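Local coordinates for protein AvmM (Streptomyces sp. NBRC 109436, PDB 7FE6) that catalyses the macrocyclization step of alchivemycin A biosynthesis through dehydration and Michael-type addition, at the interface of chains A and B. Numbering follows the deposited sequence. Chains: chain A/B, AvmM.

Contact 1: the interface of chains A and B. Residues chain A 193-197; chain B 38, 40, 77-78, 80, 141-145.
The last five residues of chain A, a C-terminal tail without regular secondary structure, lie across the strands 40-49, 77-83 and 135-144 of the beta-rich chain B, a tail-on-sheet contact. A:Leu196 and A:Tyr197 bury the most surface, and B:Lys78 and B:Thr40 receive them.

The branched side chain of A:Leu196 points toward the sheet, CG anti to its carbonyl carbon (chi1 -60°). Its two methyls part: CD1 settles between B:Lys78 CB and the small B:Ala143 CB, 3.7 Å from the latter, while CD2 lies above the plane of the B:Phe80 ring, toward its CD1–CE1 rim, 3.9 Å from CD1. A forked aliphatic group suits a place with separate apolar neighbours. The backbone of the same residue is held from both sides. A:Leu196 N gives a nearly straight bond (171° at H) to the hydroxyl OG1 of B:Thr40, 2.8 Å away, and the amine NZ of B:Lys78 reaches A:Leu196 O at 2.7 Å in the carbonyl plane. B:Thr40 serves twice, because its methyl CG2 packs on A:Leu196 CG at 3.6 Å. A water links OG1 with A:Ser195 OG, A:Tyr197 N and B:Gly38 O.

B:Lys78 is extended beyond CG, so its methylenes run alongside A:Leu196 in the opposite direction and then cross A:Tyr197 obliquely. Its CE lies over one face of the phenol ring, 3.9 Å from the ring centroid and offset toward the rim. Along the CD2–CE2 rim, close to the ring plane, A:Tyr197 CE2 touches B:Ala143 CB at 3.6 Å. B:Arg145 comes from the other side of the ring plane, its CA 3.6 Å from A:Tyr197 CZ. An alanine in place of A:Tyr197 would remove the ring, and would probably loosen the end of the tail by stripping the packing from B:Lys78 CE, B:Ala143 and B:Arg145. Further back, A:Pro193, a residue that favours extended backbone, rests its CB against the CG-to-NE stretch of B:Arg141 and the methyl of B:Thr40.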
# COMPACT_ATOMS: atom_id res chain seq x y z
N PRO A 193 14.85 -4.31 -14.99
CA PRO A 193 14.36 -4.32 -16.37
C PRO A 193 15.37 -3.66 -17.29
O PRO A 193 15.95 -2.63 -16.96
CB PRO A 193 13.06 -3.52 -16.31
CG PRO A 193 13.19 -2.66 -15.04
CD PRO A 193 13.97 -3.53 -14.09
N SER A 194 15.62 -4.31 -18.42
CA SER A 194 16.29 -3.64 -19.50
C SER A 194 15.39 -2.53 -20.04
O SER A 194 14.16 -2.57 -19.92
CB SER A 194 16.63 -4.63 -20.61
OG SER A 194 17.47 -5.66 -20.12
N SER A 195 16.02 -1.56 -20.69
CA SER A 195 15.27 -0.48 -21.30
C SER A 195 14.36 -1.01 -22.40
O SER A 195 14.78 -1.78 -23.26
CB SER A 195 16.22 0.57 -21.86
OG SER A 195 15.51 1.65 -22.42
N LEU A 196 13.08 -0.64 -22.33
CA LEU A 196 12.14 -1.00 -23.38
C LEU A 196 12.32 -0.13 -24.61
O LEU A 196 11.83 -0.49 -25.69
CB LEU A 196 10.71 -0.89 -22.87
CG LEU A 196 10.36 -1.79 -21.68
CD1 LEU A 196 8.89 -1.62 -21.24
CD2 LEU A 196 10.71 -3.23 -22.00
N TYR A 197 12.97 1.02 -24.46
CA TYR A 197 13.22 1.88 -25.60
C TYR A 197 14.70 1.89 -25.93
O TYR A 197 15.04 2.33 -27.03
CB TYR A 197 12.74 3.31 -25.35
CG TYR A 197 11.24 3.43 -25.43
CD1 TYR A 197 10.60 3.59 -26.65
CD2 TYR A 197 10.45 3.37 -24.26
CE1 TYR A 197 9.21 3.70 -26.71
CE2 TYR A 197 9.07 3.46 -24.31
CZ TYR A 197 8.46 3.63 -25.53
OH TYR A 197 7.08 3.73 -25.57
N GLY B 38 10.51 8.00 -21.17
CA GLY B 38 11.50 7.20 -21.84
C GLY B 38 12.09 6.09 -21.00
O GLY B 38 12.66 5.15 -21.56
N THR B 40 12.30 2.87 -18.29
CA THR B 40 11.57 1.64 -17.99
C THR B 40 11.62 1.38 -16.50
O THR B 40 12.70 1.33 -15.91
CB THR B 40 12.12 0.44 -18.74
OG1 THR B 40 11.99 0.64 -20.15
CG2 THR B 40 11.38 -0.84 -18.35
N PHE B 77 3.08 3.81 -25.09
CA PHE B 77 3.84 3.22 -24.01
C PHE B 77 4.08 1.76 -24.32
O PHE B 77 3.32 1.12 -25.06
CB PHE B 77 3.13 3.40 -22.65
CG PHE B 77 1.72 2.85 -22.60
CD1 PHE B 77 1.48 1.54 -22.21
CD2 PHE B 77 0.63 3.66 -22.89
CE1 PHE B 77 0.18 1.04 -22.15
CE2 PHE B 77 -0.66 3.16 -22.82
CZ PHE B 77 -0.89 1.84 -22.45
N LYS B 78 5.13 1.22 -23.71
CA LYS B 78 5.48 -0.18 -23.80
C LYS B 78 5.15 -0.88 -22.48
O LYS B 78 5.35 -0.32 -21.40
CB LYS B 78 6.96 -0.34 -24.16
CG LYS B 78 7.24 0.06 -25.60
CD LYS B 78 8.71 -0.15 -25.97
CE LYS B 78 8.99 0.28 -27.41
NZ LYS B 78 10.30 -0.19 -27.94
N PHE B 80 5.05 -4.81 -20.63
CA PHE B 80 5.33 -6.24 -20.56
C PHE B 80 4.93 -6.74 -19.18
O PHE B 80 5.02 -6.00 -18.18
CB PHE B 80 6.82 -6.55 -20.78
CG PHE B 80 7.28 -6.41 -22.20
CD1 PHE B 80 7.44 -5.15 -22.77
CD2 PHE B 80 7.62 -7.52 -22.94
CE1 PHE B 80 7.89 -5.00 -24.08
CE2 PHE B 80 8.10 -7.39 -24.26
CZ PHE B 80 8.22 -6.13 -24.83
N ARG B 141 6.52 -4.44 -16.46
CA ARG B 141 7.53 -3.52 -16.97
C ARG B 141 6.85 -2.50 -17.87
O ARG B 141 6.15 -2.88 -18.81
CB ARG B 141 8.62 -4.26 -17.72
CG ARG B 141 9.53 -4.97 -16.80
CD ARG B 141 10.35 -6.02 -17.52
NE ARG B 141 11.26 -6.64 -16.58
CZ ARG B 141 11.84 -7.81 -16.78
NH1 ARG B 141 11.59 -8.49 -17.89
NH2 ARG B 141 12.66 -8.30 -15.86
N LEU B 142 7.05 -1.23 -17.56
CA LEU B 142 6.30 -0.14 -18.18
C LEU B 142 7.26 0.97 -18.58
O LEU B 142 8.21 1.29 -17.85
CB LEU B 142 5.20 0.39 -17.25
CG LEU B 142 4.38 1.61 -17.66
CD1 LEU B 142 3.67 1.46 -19.05
CD2 LEU B 142 3.38 1.95 -16.53
N ALA B 143 7.03 1.51 -19.77
CA ALA B 143 7.83 2.61 -20.25
C ALA B 143 6.93 3.46 -21.14
O ALA B 143 6.18 2.91 -21.95
CB ALA B 143 9.07 2.10 -21.00
N PHE B 144 6.92 4.76 -20.90
CA PHE B 144 6.29 5.72 -21.80
C PHE B 144 7.35 6.26 -22.74
O PHE B 144 8.51 6.40 -22.35
CB PHE B 144 5.62 6.87 -21.03
CG PHE B 144 4.49 6.42 -20.16
CD1 PHE B 144 4.74 5.97 -18.86
CD2 PHE B 144 3.19 6.41 -20.65
CE1 PHE B 144 3.71 5.52 -18.05
CE2 PHE B 144 2.14 5.98 -19.83
CZ PHE B 144 2.40 5.53 -18.52
N ARG B 145 6.95 6.56 -23.97
CA ARG B 145 7.90 7.13 -24.92
C ARG B 145 8.32 8.53 -24.48
O ARG B 145 7.60 9.21 -23.76
CB ARG B 145 7.30 7.16 -26.33
CG ARG B 145 6.11 8.05 -26.51
CD ARG B 145 5.67 8.07 -27.95
NE ARG B 145 4.60 9.03 -28.21
CZ ARG B 145 4.80 10.35 -28.29
NH1 ARG B 145 6.03 10.84 -28.11
NH2 ARG B 145 3.78 11.18 -28.53
O HOH W 1 12.75 2.65 -21.83

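Contact 2: the interface of chains A and B. Residues chain A 65, 67, 104-105, 152; chain B 82, 84-85, 120.
Loops of chain A carrying A:Ser67, A:Glu104 and A:His152, together with A:Trp65 near the end of strand 57-66, meet two loops of chain B, one holding B:Ser84 and B:Arg85, the other B:Ile120.

B:Arg85 supplies the polar link. Its chain is extended from CG to NE, which carries the guanidinium to two backbone carbonyls of chain A. The same nitrogen, NH1, bonds A:Glu104 O at 2.8 Å and A:Ser67 O at 2.9 Å. Both bonds are bent at hydrogen (138° and 132°), and both acceptors are tilted out of the guanidinium plane. An arginine suits this place because its long arm presents a nitrogen whose two hydrogens can serve carbonyls from separate loops.

B:Ile120 CG1 lies over one face of that guanidinium, offset toward the rim, a contact within chain B. A branched aliphatic side chain suits the place: CD1 fits among A:Trp65, tip to tip with CH2 at 3.9 Å, A:His152 and A:Ser67, while CG2 packs on A:Glu104 CG at 3.7 Å. The imidazole of A:His152 offers a flat face to B:Ser84, whose CA sits over the centre, 3.7 Å from the ring centroid. Second-shell bonds steady both sides: A:Ser67 OG donates to A:His152 O at 2.7 Å, and B:Lys82 NZ to B:Ser84 O.

In the fold, the turn after strand 57-66 and the segment before strand 153-162 of chain A face the turn after strand 77-83 of chain B.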
# COMPACT_ATOMS: atom_id res chain seq x y z
N TRP A 65 9.24 -16.18 0.75
CA TRP A 65 8.74 -17.29 -0.05
C TRP A 65 9.34 -17.21 -1.45
O TRP A 65 9.31 -16.15 -2.08
CB TRP A 65 7.21 -17.28 -0.12
CG TRP A 65 6.60 -18.29 -1.09
CD1 TRP A 65 6.69 -19.65 -1.02
CD2 TRP A 65 5.74 -18.00 -2.21
NE1 TRP A 65 5.96 -20.23 -2.05
CE2 TRP A 65 5.37 -19.24 -2.79
CE3 TRP A 65 5.26 -16.82 -2.79
CZ2 TRP A 65 4.55 -19.33 -3.91
CZ3 TRP A 65 4.44 -16.91 -3.91
CH2 TRP A 65 4.09 -18.16 -4.45
N SER A 67 8.68 -19.03 -5.06
CA SER A 67 7.73 -19.89 -5.75
C SER A 67 8.41 -20.85 -6.71
O SER A 67 7.76 -21.81 -7.16
CB SER A 67 6.73 -19.05 -6.52
OG SER A 67 7.35 -18.53 -7.67
N GLU A 104 1.87 -25.89 -4.00
CA GLU A 104 1.93 -25.06 -5.20
C GLU A 104 3.35 -24.66 -5.57
O GLU A 104 3.53 -23.77 -6.41
CB GLU A 104 1.01 -23.83 -5.04
CG GLU A 104 1.38 -22.86 -3.94
CD GLU A 104 0.67 -23.19 -2.63
OE1 GLU A 104 0.14 -24.32 -2.52
OE2 GLU A 104 0.62 -22.34 -1.72
N GLY A 105 4.34 -25.25 -4.89
CA GLY A 105 5.75 -25.19 -5.21
C GLY A 105 6.52 -24.25 -4.30
O GLY A 105 5.96 -23.40 -3.60
N HIS A 152 9.78 -15.20 -9.01
CA HIS A 152 8.52 -14.81 -8.38
C HIS A 152 8.59 -15.20 -6.91
O HIS A 152 8.55 -16.39 -6.57
CB HIS A 152 7.31 -15.44 -9.07
CG HIS A 152 6.04 -15.24 -8.31
ND1 HIS A 152 5.55 -13.98 -8.00
CD2 HIS A 152 5.18 -16.12 -7.74
CE1 HIS A 152 4.43 -14.11 -7.30
NE2 HIS A 152 4.19 -15.40 -7.13
N LYS B 82 4.25 -10.51 -16.48
CA LYS B 82 4.49 -11.91 -16.15
C LYS B 82 3.58 -12.30 -14.99
O LYS B 82 3.66 -11.69 -13.92
CB LYS B 82 5.97 -12.08 -15.80
CG LYS B 82 6.35 -13.22 -14.94
CD LYS B 82 7.60 -12.87 -14.17
CE LYS B 82 8.51 -14.04 -14.07
NZ LYS B 82 7.85 -15.21 -13.44
N SER B 84 2.71 -14.22 -11.99
CA SER B 84 3.36 -15.00 -10.93
C SER B 84 4.66 -15.60 -11.47
O SER B 84 5.53 -14.85 -11.93
CB SER B 84 2.42 -16.07 -10.38
OG SER B 84 1.30 -15.48 -9.73
N ARG B 85 4.82 -16.93 -11.43
CA ARG B 85 6.09 -17.53 -11.86
C ARG B 85 6.08 -17.98 -13.33
O ARG B 85 7.06 -18.57 -13.78
CB ARG B 85 6.49 -18.70 -10.96
CG ARG B 85 5.83 -20.02 -11.25
CD ARG B 85 6.21 -21.10 -10.23
NE ARG B 85 5.47 -22.31 -10.53
CZ ARG B 85 5.06 -23.17 -9.61
NH1 ARG B 85 5.32 -22.93 -8.33
NH2 ARG B 85 4.36 -24.24 -9.96
N ILE B 120 0.57 -22.35 -10.00
CA ILE B 120 0.39 -22.11 -8.57
C ILE B 120 -1.10 -22.23 -8.30
O ILE B 120 -1.57 -23.20 -7.70
CB ILE B 120 0.94 -20.73 -8.15
CG1 ILE B 120 2.42 -20.62 -8.47
CG2 ILE B 120 0.73 -20.51 -6.66
CD1 ILE B 120 3.02 -19.34 -8.02

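Contact 1 and contact 2 belong to the same interface of chains A and B, their C-alpha centres about 24 Å apart. They share no residue, but strand 77-83 of chain B takes part in both: B:Phe77, B:Lys78 and B:Phe80 lie in contact 1, and B:Lys82 near its far end leads into the loop of contact 2. Chain A thus holds its neighbour by an outstretched C-terminal tail and by loops of its folded body. The interface is not an exact two-fold, and the deposited assembly contains three copies; whether this association persists in solution the structure alone does not show.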